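PDB 3K25: Slr1438 protein from Synechocystis sp., which is of uncharacterised function but probably binds carbohydrate and may act as an aldose 1-epimerase-like isomerase. Local coordinates for residues His15-Leu27 against Phe134-Glu146. Sequence-based numbering, arbitrary orientation.
Sequences HLEDDQSLARLSL and FSYQLQGHSLRIE
Leu-138 leans from strand 130-139 onto the hairpin of strands 14-18 and 23-28, and a leucine suits the place because one methyl can lie on the paired backbones while the other meets Leu-25. With CG anti to the backbone N (chi1 -178°), CB and CG carry the two methyls across the gap. CD1 meets Leu-25 CD1 at 4.0 Å, while CD2 settles over the paired backbones, 3.7 Å from Leu-16 O and 3.8 Å from Ala-23 O, with Leu-16 CB beside it. Trp-38 of strand 34-40 also touches this leucine. Leu-25 in turn crosses Leu-143 at about a right angle. Farther along, Leu-27 CD2 sits over the centre of the Tyr-136 ring in a CH-pi contact, 3.7 Å from the centroid, and Ile-145 CG2 lies against the opposite face, offset toward the rim. A serine in place of Tyr-136 would probably open a gap between Leu-27 and Ile-145 and cost Gly-33 O its weak hydrogen bond from the phenol. At the hairpin ends the contact turns polar: the small Ser-21 brings OG within hydrogen-bonding distance of both Gly-140 O (2.8 Å) and Asp-18 OD2 (2.7 Å). Gly-140 N gives OD2 a weak hydrogen bond. Gly-140 has a positive phi (42°), which a residue without a side chain adopts easily. The apolar side chains thus join two antiparallel sheets of this mutarotase-like fold without directional bonds, while the polar atoms probably fix how the two turns sit together.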
ATOM      1  N   HIS A  15      -0.942  -4.228  18.245  1.00 27.25           N
ATOM      2  CA  HIS A  15       0.299  -3.488  18.480  1.00 28.52           C
ATOM      3  C   HIS A  15       1.496  -4.417  18.380  1.00 30.98           C
ATOM      4  O   HIS A  15       1.572  -5.431  19.072  1.00 30.15           O
ATOM      5  CB  HIS A  15       0.271  -2.843  19.861  1.00 27.32           C
ATOM      6  CG  HIS A  15      -0.751  -1.765  19.996  1.00 24.40           C
ATOM      7  ND1 HIS A  15      -0.532  -0.477  19.557  1.00 25.81           N
ATOM      8  CD2 HIS A  15      -2.007  -1.782  20.504  1.00 20.62           C
ATOM      9  CE1 HIS A  15      -1.609   0.256  19.790  1.00 23.93           C
ATOM     10  NE2 HIS A  15      -2.519  -0.512  20.363  1.00 24.25           N
ATOM     11  N   LEU A  16       2.430  -4.072  17.504  1.00 29.00           N
ATOM     12  CA  LEU A  16       3.620  -4.892  17.319  1.00 32.96           C
ATOM     13  C   LEU A  16       4.857  -4.149  17.802  1.00 38.65           C
ATOM     14  O   LEU A  16       4.934  -2.919  17.692  1.00 39.33           O
ATOM     15  CB  LEU A  16       3.781  -5.285  15.844  1.00 26.81           C
ATOM     16  CG  LEU A  16       2.932  -6.456  15.335  1.00 21.50           C
ATOM     17  CD1 LEU A  16       1.457  -6.049  15.256  1.00 19.00           C
ATOM     18  CD2 LEU A  16       3.444  -6.893  13.960  1.00 20.21           C
ATOM     19  N   GLU A  17       5.821  -4.897  18.341  1.00 27.83           N
ATOM     20  CA  GLU A  17       7.042  -4.278  18.827  1.00 36.37           C
ATOM     21  C   GLU A  17       8.271  -5.164  18.997  1.00 41.91           C
ATOM     22  O   GLU A  17       8.180  -6.392  19.133  1.00 38.95           O
ATOM     23  CB  GLU A  17       6.765  -3.563  20.159  1.00 40.31           C
ATOM     24  CG  GLU A  17       7.759  -3.886  21.260  1.00 48.18           C
ATOM     25  CD  GLU A  17       7.487  -3.137  22.539  1.00 53.83           C
ATOM     26  OE1 GLU A  17       7.671  -1.905  22.555  1.00 55.72           O
ATOM     27  OE2 GLU A  17       7.082  -3.780  23.528  1.00 57.07           O
ATOM     28  N   ASP A  18       9.417  -4.482  18.968  1.00 25.80           N
ATOM     29  CA  ASP A  18      10.738  -5.045  19.194  1.00 36.90           C
ATOM     30  C   ASP A  18      11.339  -4.043  20.180  1.00 45.11           C
ATOM     31  O   ASP A  18      11.898  -3.019  19.773  1.00 47.22           O
ATOM     32  CB  ASP A  18      11.574  -5.089  17.905  1.00 37.39           C
ATOM     33  CG  ASP A  18      13.013  -5.597  18.141  1.00 44.44           C
ATOM     34  OD1 ASP A  18      13.249  -6.395  19.084  1.00 49.29           O
ATOM     35  OD2 ASP A  18      13.912  -5.208  17.360  1.00 46.24           O
ATOM     36  N   ASP A  19      11.186  -4.332  21.477  1.00 37.66           N
ATOM     37  CA  ASP A  19      11.688  -3.461  22.544  1.00 47.68           C
ATOM     38  C   ASP A  19      13.182  -3.232  22.435  1.00 57.00           C
ATOM     39  O   ASP A  19      13.724  -2.356  23.095  1.00 61.28           O
ATOM     40  CB  ASP A  19      11.346  -4.023  23.938  1.00 48.62           C
ATOM     41  CG  ASP A  19      11.861  -5.441  24.157  1.00 50.94           C
ATOM     42  OD1 ASP A  19      12.902  -5.806  23.575  1.00 51.59           O
ATOM     43  OD2 ASP A  19      11.225  -6.191  24.933  1.00 51.30           O
ATOM     44  N   GLN A  20      13.837  -4.022  21.591  1.00 47.27           N
ATOM     45  CA  GLN A  20      15.265  -3.895  21.380  1.00 58.01           C
ATOM     46  C   GLN A  20      15.572  -2.768  20.419  1.00 60.15           C
ATOM     47  O   GLN A  20      16.399  -1.913  20.701  1.00 65.44           O
ATOM     48  CB  GLN A  20      15.835  -5.203  20.845  1.00 59.88           C
ATOM     49  CG  GLN A  20      15.979  -6.246  21.919  1.00 69.15           C
ATOM     50  CD  GLN A  20      16.670  -5.676  23.134  1.00 74.00           C
ATOM     51  OE1 GLN A  20      17.797  -5.186  23.047  1.00 75.81           O
ATOM     52  NE2 GLN A  20      15.994  -5.721  24.275  1.00 78.25           N
ATOM     53  N   SER A  21      14.899  -2.767  19.279  1.00 47.19           N
ATOM     54  CA  SER A  21      15.117  -1.729  18.282  1.00 48.59           C
ATOM     55  C   SER A  21      14.241  -0.540  18.594  1.00 49.25           C
ATOM     56  O   SER A  21      14.299   0.468  17.896  1.00 51.47           O
ATOM     57  CB  SER A  21      14.753  -2.249  16.899  1.00 43.80           C
ATOM     58  OG  SER A  21      13.387  -2.636  16.866  1.00 36.65           O
ATOM     59  N   LEU A  22      13.436  -0.659  19.647  1.00 56.30           N
ATOM     60  CA  LEU A  22      12.515   0.406  20.025  1.00 54.57           C
ATOM     61  C   LEU A  22      11.559   0.658  18.864  1.00 46.55           C
ATOM     62  O   LEU A  22      11.289   1.802  18.488  1.00 46.36           O
ATOM     63  CB  LEU A  22      13.275   1.692  20.367  1.00 60.15           C
ATOM     64  CG  LEU A  22      13.615   1.892  21.844  1.00 67.59           C
ATOM     65  CD1 LEU A  22      14.396   0.703  22.362  1.00 71.46           C
ATOM     66  CD2 LEU A  22      14.411   3.166  22.005  1.00 71.89           C
ATOM     67  N   ALA A  23      11.048  -0.432  18.301  1.00 48.74           N
ATOM     68  CA  ALA A  23      10.128  -0.350  17.180  1.00 39.89           C
ATOM     69  C   ALA A  23       8.728  -0.824  17.550  1.00 30.94           C
ATOM     70  O   ALA A  23       8.551  -1.897  18.135  1.00 30.90           O
ATOM     71  CB  ALA A  23      10.655  -1.172  16.016  1.00 39.47           C
ATOM     72  N   ARG A  24       7.736  -0.013  17.208  1.00 55.98           N
ATOM     73  CA  ARG A  24       6.357  -0.366  17.474  1.00 47.25           C
ATOM     74  C   ARG A  24       5.460   0.005  16.303  1.00 38.21           C
ATOM     75  O   ARG A  24       5.610   1.066  15.679  1.00 37.08           O
ATOM     76  CB  ARG A  24       5.872   0.281  18.781  1.00 50.47           C
ATOM     77  CG  ARG A  24       6.345   1.712  19.050  1.00 54.52           C
ATOM     78  CD  ARG A  24       6.489   1.937  20.562  1.00 60.02           C
ATOM     79  NE  ARG A  24       5.301   1.506  21.296  1.00 58.83           N
ATOM     80  CZ  ARG A  24       5.333   0.887  22.473  1.00 60.46           C
ATOM     81  NH1 ARG A  24       6.492   0.625  23.052  1.00 66.04           N
ATOM     82  NH2 ARG A  24       4.205   0.527  23.070  1.00 58.59           N
ATOM     83  N   LEU A  25       4.535  -0.895  15.992  1.00 38.20           N
ATOM     84  CA  LEU A  25       3.627  -0.687  14.876  1.00 30.73           C
ATOM     85  C   LEU A  25       2.175  -0.931  15.291  1.00 24.43           C
ATOM     86  O   LEU A  25       1.890  -1.740  16.188  1.00 23.48           O
ATOM     87  CB  LEU A  25       4.041  -1.617  13.726  1.00 30.96           C
ATOM     88  CG  LEU A  25       3.264  -1.651  12.408  1.00 29.07           C
ATOM     89  CD1 LEU A  25       4.212  -2.107  11.301  1.00 27.30           C
ATOM     90  CD2 LEU A  25       2.049  -2.572  12.519  1.00 30.65           C
ATOM     91  N   SER A  26       1.267  -0.216  14.640  1.00 40.01           N
ATOM     92  CA  SER A  26      -0.150  -0.356  14.920  1.00 34.39           C
ATOM     93  C   SER A  26      -0.872  -0.824  13.668  1.00 28.76           C
ATOM     94  O   SER A  26      -0.841  -0.153  12.635  1.00 28.15           O
ATOM     95  CB  SER A  26      -0.737   0.976  15.392  1.00 35.02           C
ATOM     96  OG  SER A  26      -0.047   1.460  16.532  1.00 37.22           O
ATOM     97  N   LEU A  27      -1.519  -1.982  13.762  1.00 29.19           N
ATOM     98  CA  LEU A  27      -2.256  -2.541  12.641  1.00 25.25           C
ATOM     99  C   LEU A  27      -3.711  -2.788  13.049  1.00 21.62           C
ATOM    100  O   LEU A  27      -3.971  -3.412  14.070  1.00 20.56           O
ATOM    101  CB  LEU A  27      -1.564  -3.830  12.180  1.00 26.31           C
ATOM    102  CG  LEU A  27      -2.235  -4.863  11.276  1.00 27.32           C
ATOM    103  CD1 LEU A  27      -3.032  -4.226  10.172  1.00 27.31           C
ATOM    104  CD2 LEU A  27      -1.146  -5.757  10.726  1.00 29.96           C
ATOM    105  N   PHE A 134      -1.876 -12.203   4.168  1.00 25.98           N
ATOM    106  CA  PHE A 134      -0.704 -11.347   4.233  1.00 26.38           C
ATOM    107  C   PHE A 134      -0.065 -11.542   5.586  1.00 29.63           C
ATOM    108  O   PHE A 134      -0.755 -11.715   6.597  1.00 29.45           O
ATOM    109  CB  PHE A 134      -1.079  -9.862   4.065  1.00 23.18           C
ATOM    110  CG  PHE A 134      -1.464  -9.467   2.654  1.00 20.80           C
ATOM    111  CD1 PHE A 134      -1.769 -10.434   1.685  1.00 19.44           C
ATOM    112  CD2 PHE A 134      -1.571  -8.118   2.307  1.00 18.91           C
ATOM    113  CE1 PHE A 134      -2.176 -10.057   0.403  1.00 17.52           C
ATOM    114  CE2 PHE A 134      -1.977  -7.731   1.025  1.00 19.81           C
ATOM    115  CZ  PHE A 134      -2.281  -8.696   0.072  1.00 16.92           C
ATOM    116  N   SER A 135       1.259 -11.517   5.596  1.00 24.07           N
ATOM    117  CA  SER A 135       2.008 -11.682   6.824  1.00 24.45           C
ATOM    118  C   SER A 135       2.787 -10.396   7.054  1.00 25.32           C
ATOM    119  O   SER A 135       3.564  -9.964   6.200  1.00 26.88           O
ATOM    120  CB  SER A 135       2.967 -12.874   6.697  1.00 25.02           C
ATOM    121  OG  SER A 135       3.725 -13.066   7.881  1.00 23.97           O
ATOM    122  N   TYR A 136       2.554  -9.768   8.198  1.00 37.20           N
ATOM    123  CA  TYR A 136       3.262  -8.547   8.532  1.00 37.17           C
ATOM    124  C   TYR A 136       4.279  -8.923   9.599  1.00 42.51           C
ATOM    125  O   TYR A 136       3.919  -9.404  10.669  1.00 44.63           O
ATOM    126  CB  TYR A 136       2.300  -7.493   9.064  1.00 33.95           C
ATOM    127  CG  TYR A 136       1.107  -7.224   8.175  1.00 31.37           C
ATOM    128  CD1 TYR A 136       0.116  -8.184   8.008  1.00 31.42           C
ATOM    129  CD2 TYR A 136       0.942  -5.989   7.546  1.00 28.72           C
ATOM    130  CE1 TYR A 136      -1.011  -7.927   7.254  1.00 28.92           C
ATOM    131  CE2 TYR A 136      -0.190  -5.721   6.785  1.00 26.52           C
ATOM    132  CZ  TYR A 136      -1.165  -6.696   6.650  1.00 27.60           C
ATOM    133  OH  TYR A 136      -2.330  -6.430   5.963  1.00 30.86           O
ATOM    134  N   GLN A 137       5.551  -8.713   9.282  1.00 24.51           N
ATOM    135  CA  GLN A 137       6.653  -9.043  10.180  1.00 27.24           C
ATOM    136  C   GLN A 137       7.438  -7.792  10.511  1.00 30.07           C
ATOM    137  O   GLN A 137       7.900  -7.087   9.621  1.00 31.30           O
ATOM    138  CB  GLN A 137       7.546 -10.082   9.512  1.00 28.33           C
ATOM    139  CG  GLN A 137       6.722 -11.230   8.978  1.00 27.41           C
ATOM    140  CD  GLN A 137       7.487 -12.138   8.059  1.00 27.03           C
ATOM    141  OE1 GLN A 137       8.593 -11.825   7.630  1.00 30.08           O
ATOM    142  NE2 GLN A 137       6.889 -13.274   7.734  1.00 31.07           N
ATOM    143  N   LEU A 138       7.564  -7.525  11.808  1.00 25.68           N
ATOM    144  CA  LEU A 138       8.278  -6.357  12.304  1.00 27.23           C
ATOM    145  C   LEU A 138       9.530  -6.753  13.074  1.00 33.04           C
ATOM    146  O   LEU A 138       9.443  -7.487  14.052  1.00 32.54           O
ATOM    147  CB  LEU A 138       7.380  -5.549  13.232  1.00 23.75           C
ATOM    148  CG  LEU A 138       8.060  -4.282  13.751  1.00 26.20           C
ATOM    149  CD1 LEU A 138       7.849  -3.181  12.716  1.00 24.97           C
ATOM    150  CD2 LEU A 138       7.476  -3.855  15.107  1.00 25.22           C
ATOM    151  N   GLN A 139      10.686  -6.282  12.614  1.00 32.93           N
ATOM    152  CA  GLN A 139      11.953  -6.543  13.289  1.00 40.88           C
ATOM    153  C   GLN A 139      12.897  -5.372  13.098  1.00 46.28           C
ATOM    154  O   GLN A 139      12.873  -4.697  12.068  1.00 45.11           O
ATOM    155  CB  GLN A 139      12.671  -7.786  12.764  1.00 43.30           C
ATOM    156  CG  GLN A 139      14.191  -7.669  13.025  1.00 54.38           C
ATOM    157  CD  GLN A 139      15.033  -8.767  12.406  1.00 59.81           C
ATOM    158  OE1 GLN A 139      14.837  -9.149  11.247  1.00 63.95           O
ATOM    159  NE2 GLN A 139      16.004  -9.267  13.174  1.00 59.02           N
ATOM    160  N   GLY A 140      13.743  -5.160  14.101  1.00 42.97           N
ATOM    161  CA  GLY A 140      14.719  -4.096  14.047  1.00 49.05           C
ATOM    162  C   GLY A 140      14.172  -2.808  13.483  1.00 49.56           C
ATOM    163  O   GLY A 140      13.290  -2.199  14.075  1.00 49.22           O
ATOM    164  N   HIS A 141      14.686  -2.391  12.333  1.00 61.49           N
ATOM    165  CA  HIS A 141      14.237  -1.146  11.733  1.00 61.35           C
ATOM    166  C   HIS A 141      13.501  -1.343  10.420  1.00 54.78           C
ATOM    167  O   HIS A 141      13.534  -0.477   9.542  1.00 54.54           O
ATOM    168  CB  HIS A 141      15.432  -0.214  11.529  1.00 70.70           C
ATOM    169  CG  HIS A 141      16.002   0.325  12.804  1.00 81.43           C
ATOM    170  ND1 HIS A 141      15.348   1.263  13.576  1.00 88.00           N
ATOM    171  CD2 HIS A 141      17.158   0.046  13.454  1.00 85.57           C
ATOM    172  CE1 HIS A 141      16.077   1.539  14.643  1.00 91.82           C
ATOM    173  NE2 HIS A 141      17.179   0.814  14.593  1.00 91.97           N
ATOM    174  N   SER A 142      12.814  -2.469  10.279  1.00 66.74           N
ATOM    175  CA  SER A 142      12.100  -2.705   9.040  1.00 59.15           C
ATOM    176  C   SER A 142      10.757  -3.400   9.184  1.00 52.07           C
ATOM    177  O   SER A 142      10.462  -4.033  10.204  1.00 53.96           O
ATOM    178  CB  SER A 142      12.980  -3.511   8.079  1.00 59.46           C
ATOM    179  OG  SER A 142      13.141  -4.847   8.523  1.00 60.25           O
ATOM    180  N   LEU A 143       9.946  -3.265   8.140  1.00 42.75           N
ATOM    181  CA  LEU A 143       8.634  -3.892   8.065  1.00 34.42           C
ATOM    182  C   LEU A 143       8.543  -4.653   6.761  1.00 29.09           C
ATOM    183  O   LEU A 143       8.718  -4.079   5.680  1.00 29.00           O
ATOM    184  CB  LEU A 143       7.510  -2.862   8.103  1.00 30.77           C
ATOM    185  CG  LEU A 143       6.143  -3.511   7.874  1.00 26.37           C
ATOM    186  CD1 LEU A 143       5.960  -4.725   8.761  1.00 25.95           C
ATOM    187  CD2 LEU A 143       5.081  -2.485   8.143  1.00 21.98           C
ATOM    188  N   ARG A 144       8.267  -5.944   6.867  1.00 35.09           N
ATOM    189  CA  ARG A 144       8.152  -6.808   5.701  1.00 31.27           C
ATOM    190  C   ARG A 144       6.738  -7.355   5.663  1.00 28.19           C
ATOM    191  O   ARG A 144       6.201  -7.775   6.687  1.00 28.68           O
ATOM    192  CB  ARG A 144       9.142  -7.979   5.803  1.00 33.23           C
ATOM    193  CG  ARG A 144       9.190  -8.871   4.570  1.00 33.32           C
ATOM    194  CD  ARG A 144      10.012 -10.145   4.804  1.00 37.09           C
ATOM    195  NE  ARG A 144      10.316 -10.851   3.554  1.00 34.60           N
ATOM    196  CZ  ARG A 144      11.081 -10.346   2.587  1.00 34.87           C
ATOM    197  NH1 ARG A 144      11.618  -9.136   2.733  1.00 31.46           N
ATOM    198  NH2 ARG A 144      11.313 -11.044   1.477  1.00 36.97           N
ATOM    199  N   ILE A 145       6.124  -7.326   4.489  1.00 29.16           N
ATOM    200  CA  ILE A 145       4.779  -7.857   4.344  1.00 26.89           C
ATOM    201  C   ILE A 145       4.880  -8.905   3.262  1.00 27.82           C
ATOM    202  O   ILE A 145       5.445  -8.662   2.194  1.00 29.05           O
ATOM    203  CB  ILE A 145       3.761  -6.785   3.931  1.00 22.01           C
ATOM    204  CG1 ILE A 145       3.946  -5.532   4.786  1.00 23.06           C
ATOM    205  CG2 ILE A 145       2.350  -7.322   4.142  1.00 19.33           C
ATOM    206  CD1 ILE A 145       2.904  -4.468   4.551  1.00 16.64           C
ATOM    207  N   GLU A 146       4.365 -10.087   3.557  1.00 31.12           N
ATOM    208  CA  GLU A 146       4.424 -11.177   2.607  1.00 32.93           C
ATOM    209  C   GLU A 146       3.008 -11.511   2.195  1.00 32.49           C
ATOM    210  O   GLU A 146       2.102 -11.597   3.031  1.00 34.98           O
ATOM    211  CB  GLU A 146       5.127 -12.378   3.239  1.00 34.88           C
ATOM    212  CG  GLU A 146       6.495 -12.018   3.803  1.00 40.52           C
ATOM    213  CD  GLU A 146       7.286 -13.222   4.282  1.00 47.94           C
ATOM    214  OE1 GLU A 146       6.731 -14.046   5.045  1.00 51.75           O
ATOM    215  OE2 GLU A 146       8.473 -13.334   3.898  1.00 51.67           O
TER